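Local coordinates for protein glutamine synthetase (Streptomyces coelicolor, PDB 4BAX) that belongs to the glutamine synthetase family, combining an N-terminal beta-grasp domain with a catalytic domain, and forms an assembly of ten chains, at residues 30-33 and 34-38; 299-302 and 303-306. All coordinates share one frame; numbering follows the deposited sequence.

Interaction 1. Residues 30-33 and 34-38; sequences APAG and LDALP
A local turn contact on the protein surface brings A32 and G33 against L34, D35 and A36, in the loop that leaves strand 20-28 and leads to strand 40-43. The evidence for a tight reversal is the separation of the A32 and A36 CA atoms, only 5.5 Å across four residue steps. The A36 methyl points at the incoming chain and meets the flank of the A32 methyl, A36 CB lying 3.4 Å from A32 CB. The amide N of D35 donates to the carbonyl O of G33 at 2.6 Å; the C=O...N angle is a strongly bent 99°, the donor tilted from the carbonyl plane, as a bond spanning just two residues requires. L34, in the middle, has a positive phi of 71° and a negative psi, which identifies a classic gamma turn over G33, L34 and D35. A type I beta turn follows directly from L34 to L37, its L37 N bonded to L34 O at 3.0 Å, so the two turns overlap. Within the beta-grasp domain this loop joins the two outermost strands of the five-stranded sheet. Both leucines touch the sheet, L34 at one strand and L37 at three. L34 CB leaves its CA pointing away from 30-33, though it brushes the G33 carbonyl, and with CG anti to the backbone N (chi1 -151°) the side chain touches P61 on strand 56-66. The end of L37 leans toward 30-33, its CG 4.5 Å from A32 O, and its side chain packs on I27, P61, I75 and V77. The D35 side chain stays near the gamma turn that its own amide closes, CB 3.8 Å from G33 O. At the end of the segment, P38 O is hydrogen-bonded to the hydroxyl of Y8.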
ATOM      1  N   ALA A  30      38.765  31.669 -22.190  1.00 68.85           N
ATOM      2  CA  ALA A  30      39.035  30.907 -23.403  1.00 72.37           C
ATOM      3  C   ALA A  30      39.667  29.560 -23.043  1.00 75.23           C
ATOM      4  O   ALA A  30      40.667  29.512 -22.316  1.00 75.58           O
ATOM      5  CB  ALA A  30      39.970  31.701 -24.324  1.00 72.81           C
ATOM      6  N   PRO A  31      39.065  28.462 -23.539  1.00 77.50           N
ATOM      7  CA  PRO A  31      39.464  27.098 -23.162  1.00 78.64           C
ATOM      8  C   PRO A  31      40.890  26.729 -23.604  1.00 79.52           C
ATOM      9  O   PRO A  31      41.324  27.066 -24.713  1.00 79.61           O
ATOM     10  CB  PRO A  31      38.445  26.219 -23.899  1.00 78.54           C
ATOM     11  CG  PRO A  31      37.218  27.067 -24.055  1.00 78.35           C
ATOM     12  CD  PRO A  31      37.649  28.525 -23.956  1.00 78.10           C
ATOM     13  N   ALA A  32      41.605  26.044 -22.718  1.00 79.95           N
ATOM     14  CA  ALA A  32      42.953  25.564 -22.979  1.00 80.11           C
ATOM     15  C   ALA A  32      43.175  24.414 -22.004  1.00 79.96           C
ATOM     16  O   ALA A  32      42.498  24.325 -20.971  1.00 79.93           O
ATOM     17  CB  ALA A  32      43.973  26.668 -22.756  1.00 80.31           C
ATOM     18  N   GLY A  33      44.123  23.539 -22.320  1.00 79.64           N
ATOM     19  CA  GLY A  33      44.225  22.260 -21.630  1.00 78.86           C
ATOM     20  C   GLY A  33      45.027  22.334 -20.348  1.00 78.00           C
ATOM     21  O   GLY A  33      46.267  22.464 -20.368  1.00 78.56           O
ATOM     22  N   LEU A  34      44.304  22.237 -19.231  1.00 75.94           N
ATOM     23  CA  LEU A  34      44.881  22.014 -17.901  1.00 73.45           C
ATOM     24  C   LEU A  34      45.645  23.241 -17.375  1.00 70.97           C
ATOM     25  O   LEU A  34      45.347  23.732 -16.279  1.00 70.57           O
ATOM     26  CB  LEU A  34      45.792  20.780 -17.917  1.00 73.41           C
ATOM     27  CG  LEU A  34      45.930  19.986 -16.623  1.00 73.10           C
ATOM     28  CD1 LEU A  34      44.532  19.695 -16.152  1.00 72.83           C
ATOM     29  CD2 LEU A  34      46.659  18.689 -16.899  1.00 72.97           C
ATOM     30  N   ASP A  35      46.591  23.742 -18.177  1.00 68.96           N
ATOM     31  CA  ASP A  35      47.481  24.838 -17.778  1.00 66.98           C
ATOM     32  C   ASP A  35      46.730  26.146 -17.598  1.00 63.40           C
ATOM     33  O   ASP A  35      47.141  26.996 -16.803  1.00 63.27           O
ATOM     34  CB  ASP A  35      48.612  25.016 -18.807  1.00 68.51           C
ATOM     35  CG  ASP A  35      49.509  23.799 -18.923  1.00 69.90           C
ATOM     36  OD1 ASP A  35      49.388  22.877 -18.086  1.00 70.32           O
ATOM     37  OD2 ASP A  35      50.341  23.764 -19.863  1.00 70.47           O
ATOM     38  N   ALA A  36      45.645  26.315 -18.351  1.00 60.08           N
ATOM     39  CA  ALA A  36      44.831  27.518 -18.231  1.00 56.89           C
ATOM     40  C   ALA A  36      43.798  27.368 -17.117  1.00 53.46           C
ATOM     41  O   ALA A  36      43.148  28.348 -16.716  1.00 53.54           O
ATOM     42  CB  ALA A  36      44.141  27.830 -19.558  1.00 56.73           C
ATOM     43  N   LEU A  37      43.695  26.163 -16.558  1.00 49.70           N
ATOM     44  CA  LEU A  37      42.705  25.960 -15.517  1.00 45.67           C
ATOM     45  C   LEU A  37      43.197  26.443 -14.181  1.00 43.56           C
ATOM     46  O   LEU A  37      44.275  26.054 -13.729  1.00 43.26           O
ATOM     47  CB  LEU A  37      42.313  24.491 -15.420  1.00 43.80           C
ATOM     48  CG  LEU A  37      41.512  23.970 -16.603  1.00 42.32           C
ATOM     49  CD1 LEU A  37      41.457  22.466 -16.531  1.00 41.78           C
ATOM     50  CD2 LEU A  37      40.103  24.582 -16.576  1.00 41.77           C
ATOM     51  N   PRO A  38      42.386  27.277 -13.534  1.00 42.27           N
ATOM     52  CA  PRO A  38      42.786  27.865 -12.256  1.00 42.19           C
ATOM     53  C   PRO A  38      42.912  26.788 -11.168  1.00 42.17           C
ATOM     54  O   PRO A  38      42.133  25.824 -11.150  1.00 41.68           O
ATOM     55  CB  PRO A  38      41.634  28.837 -11.930  1.00 41.93           C
ATOM     56  CG  PRO A  38      40.504  28.464 -12.846  1.00 41.57           C
ATOM     57  CD  PRO A  38      41.130  27.840 -14.061  1.00 41.54           C
TER

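Interaction 2. Residues 299-302 and 303-306; sequences RIPW and QVEK
W302 and Q303, adjacent in sequence, stack side chain on side chain at the start of helix 302-307, where strand 298-300 gives way to the helix through an N-cap at P301. The Q303 CG sits over the six-membered ring of W302, 3.8 Å from its centroid and 11° off the normal, a CH-pi contact. Beyond it the terminal amide lies nearly parallel to the indole, the planes 10° apart, with Q303 CD 3.6 Å from W302 NE1. Two torsions make the overlap possible: W302 CG stands between its backbone N and carbonyl carbon (chi1 65°), and the Q303 chain bends at chi2 to fold back along the ring. The bend also brings Q303 OE1 to 3.4 Å from P301 CB. Under this layer, P301 O accepts E305 N at 3.2 Å and takes a weak bond from V304 N; W302 O receives K306 N at 2.8 Å, so the first helical turn is already closed. On the buried side V304 packs against the strand end, its CG2 3.8 Å from P301 CD and its CG1 meeting I300 CG2, the side chains of V304 and I300 crossing at about a right angle. I247 and Y311 pack on V304, Y244 on I300, while W302 packs on D56 of the second subunit. Upstream in the strand, R299 NE forms a salt bridge with E313 OE1.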
ATOM      1  N   ARG A 299      48.873 -14.322 -11.114  1.00 34.31           N
ATOM      2  CA  ARG A 299      48.725 -15.291 -12.181  1.00 35.08           C
ATOM      3  C   ARG A 299      49.503 -14.889 -13.450  1.00 34.83           C
ATOM      4  O   ARG A 299      49.530 -13.712 -13.838  1.00 34.23           O
ATOM      5  CB  ARG A 299      47.244 -15.503 -12.516  1.00 35.86           C
ATOM      6  CG  ARG A 299      47.040 -16.331 -13.779  1.00 37.12           C
ATOM      7  CD  ARG A 299      45.595 -16.656 -14.055  1.00 38.60           C
ATOM      8  NE  ARG A 299      44.897 -15.542 -14.681  1.00 40.23           N
ATOM      9  CZ  ARG A 299      43.787 -15.680 -15.403  1.00 41.78           C
ATOM     10  NH1 ARG A 299      43.275 -16.893 -15.603  1.00 42.45           N
ATOM     11  NH2 ARG A 299      43.196 -14.616 -15.944  1.00 41.92           N
ATOM     12  N   ILE A 300      50.146 -15.884 -14.060  1.00 34.99           N
ATOM     13  CA  ILE A 300      50.721 -15.755 -15.393  1.00 35.12           C
ATOM     14  C   ILE A 300      49.799 -16.424 -16.392  1.00 35.90           C
ATOM     15  O   ILE A 300      49.697 -17.656 -16.428  1.00 36.32           O
ATOM     16  CB  ILE A 300      52.104 -16.438 -15.484  1.00 34.21           C
ATOM     17  CG1 ILE A 300      53.117 -15.724 -14.583  1.00 32.80           C
ATOM     18  CG2 ILE A 300      52.587 -16.478 -16.931  1.00 34.46           C
ATOM     19  CD1 ILE A 300      54.210 -16.618 -14.081  1.00 32.20           C
ATOM     20  N   PRO A 301      49.183 -15.615 -17.264  1.00 36.04           N
ATOM     21  CA  PRO A 301      48.208 -16.124 -18.229  1.00 36.59           C
ATOM     22  C   PRO A 301      48.861 -17.133 -19.160  1.00 38.02           C
ATOM     23  O   PRO A 301      50.065 -17.054 -19.420  1.00 38.23           O
ATOM     24  CB  PRO A 301      47.792 -14.865 -19.001  1.00 35.90           C
ATOM     25  CG  PRO A 301      48.120 -13.730 -18.092  1.00 35.46           C
ATOM     26  CD  PRO A 301      49.377 -14.162 -17.400  1.00 35.59           C
ATOM     27  N   TRP A 302      48.080 -18.089 -19.635  1.00 39.30           N
ATOM     28  CA  TRP A 302      48.614 -19.165 -20.458  1.00 41.42           C
ATOM     29  C   TRP A 302      49.230 -18.623 -21.771  1.00 43.07           C
ATOM     30  O   TRP A 302      50.208 -19.190 -22.271  1.00 43.04           O
ATOM     31  CB  TRP A 302      47.539 -20.231 -20.729  1.00 41.76           C
ATOM     32  CG  TRP A 302      46.383 -19.741 -21.537  1.00 42.20           C
ATOM     33  CD1 TRP A 302      45.242 -19.147 -21.065  1.00 42.34           C
ATOM     34  CD2 TRP A 302      46.231 -19.829 -22.960  1.00 42.68           C
ATOM     35  NE1 TRP A 302      44.404 -18.836 -22.110  1.00 42.52           N
ATOM     36  CE2 TRP A 302      44.981 -19.248 -23.284  1.00 42.63           C
ATOM     37  CE3 TRP A 302      47.029 -20.334 -23.996  1.00 43.02           C
ATOM     38  CZ2 TRP A 302      44.514 -19.159 -24.600  1.00 42.87           C
ATOM     39  CZ3 TRP A 302      46.561 -20.249 -25.304  1.00 43.19           C
ATOM     40  CH2 TRP A 302      45.313 -19.667 -25.593  1.00 43.14           C
ATOM     41  N   GLN A 303      48.665 -17.535 -22.318  1.00 44.84           N
ATOM     42  CA  GLN A 303      49.194 -16.931 -23.545  1.00 46.70           C
ATOM     43  C   GLN A 303      50.579 -16.381 -23.299  1.00 48.19           C
ATOM     44  O   GLN A 303      51.431 -16.423 -24.183  1.00 48.77           O
ATOM     45  CB  GLN A 303      48.308 -15.782 -24.038  1.00 47.31           C
ATOM     46  CG  GLN A 303      46.854 -16.104 -24.293  1.00 47.92           C
ATOM     47  CD  GLN A 303      45.961 -15.731 -23.128  1.00 48.36           C
ATOM     48  OE1 GLN A 303      46.385 -15.750 -21.968  1.00 48.40           O
ATOM     49  NE2 GLN A 303      44.708 -15.398 -23.431  1.00 48.47           N
ATOM     50  N   VAL A 304      50.781 -15.801 -22.127  1.00 48.36           N
ATOM     51  CA  VAL A 304      52.072 -15.222 -21.805  1.00 48.37           C
ATOM     52  C   VAL A 304      53.116 -16.332 -21.720  1.00 49.35           C
ATOM     53  O   VAL A 304      54.234 -16.183 -22.229  1.00 49.78           O
ATOM     54  CB  VAL A 304      52.020 -14.418 -20.482  1.00 46.69           C
ATOM     55  CG1 VAL A 304      53.435 -13.989 -20.030  1.00 46.30           C
ATOM     56  CG2 VAL A 304      51.134 -13.202 -20.652  1.00 45.79           C
ATOM     57  N   GLU A 305      52.760 -17.450 -21.076  1.00 50.48           N
ATOM     58  CA  GLU A 305      53.711 -18.553 -20.983  1.00 51.34           C
ATOM     59  C   GLU A 305      53.937 -19.239 -22.306  1.00 51.81           C
ATOM     60  O   GLU A 305      55.048 -19.662 -22.598  1.00 51.86           O
ATOM     61  CB  GLU A 305      53.272 -19.557 -19.942  1.00 52.33           C
ATOM     62  CG  GLU A 305      54.290 -20.693 -19.769  1.00 53.25           C
ATOM     63  CD  GLU A 305      54.001 -21.840 -20.705  1.00 54.31           C
ATOM     64  OE1 GLU A 305      52.820 -22.249 -20.748  1.00 54.37           O
ATOM     65  OE2 GLU A 305      54.939 -22.361 -21.372  1.00 55.10           O
ATOM     66  N   LYS A 306      52.888 -19.333 -23.110  1.00 52.32           N
ATOM     67  CA  LYS A 306      53.004 -19.904 -24.451  1.00 53.33           C
ATOM     68  C   LYS A 306      53.862 -19.042 -25.356  1.00 53.34           C
ATOM     69  O   LYS A 306      54.704 -19.537 -26.098  1.00 53.54           O
ATOM     70  CB  LYS A 306      51.619 -20.101 -25.082  1.00 54.15           C
ATOM     71  CG  LYS A 306      51.660 -20.745 -26.468  1.00 55.18           C
ATOM     72  CD  LYS A 306      52.360 -22.095 -26.386  1.00 56.04           C
ATOM     73  CE  LYS A 306      52.404 -22.853 -27.724  1.00 56.45           C
ATOM     74  NZ  LYS A 306      53.457 -23.937 -27.731  1.00 56.51           N
TER

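Followed from the N terminus, the chain meets interaction 1 first, in the connection from strand 20-28 to strand 40-43 within the beta-grasp domain, and reaches interaction 2 much later, at the step from strand 298-300 into helix 302-307. Each is made within one continuous stretch and closes only a turn of the chain, so the two lie in series and neither nest nor cross. The centres of interaction 1 and interaction 2 are about 44 Å apart. The nearest atoms of interaction 1 and interaction 2 are about 32 Å apart. Residues 30-38 join opposite edges of the five-stranded sheet; residues 299-306 link a different, mixed sheet to a short helix beside helix 244-253 and reach the second subunit.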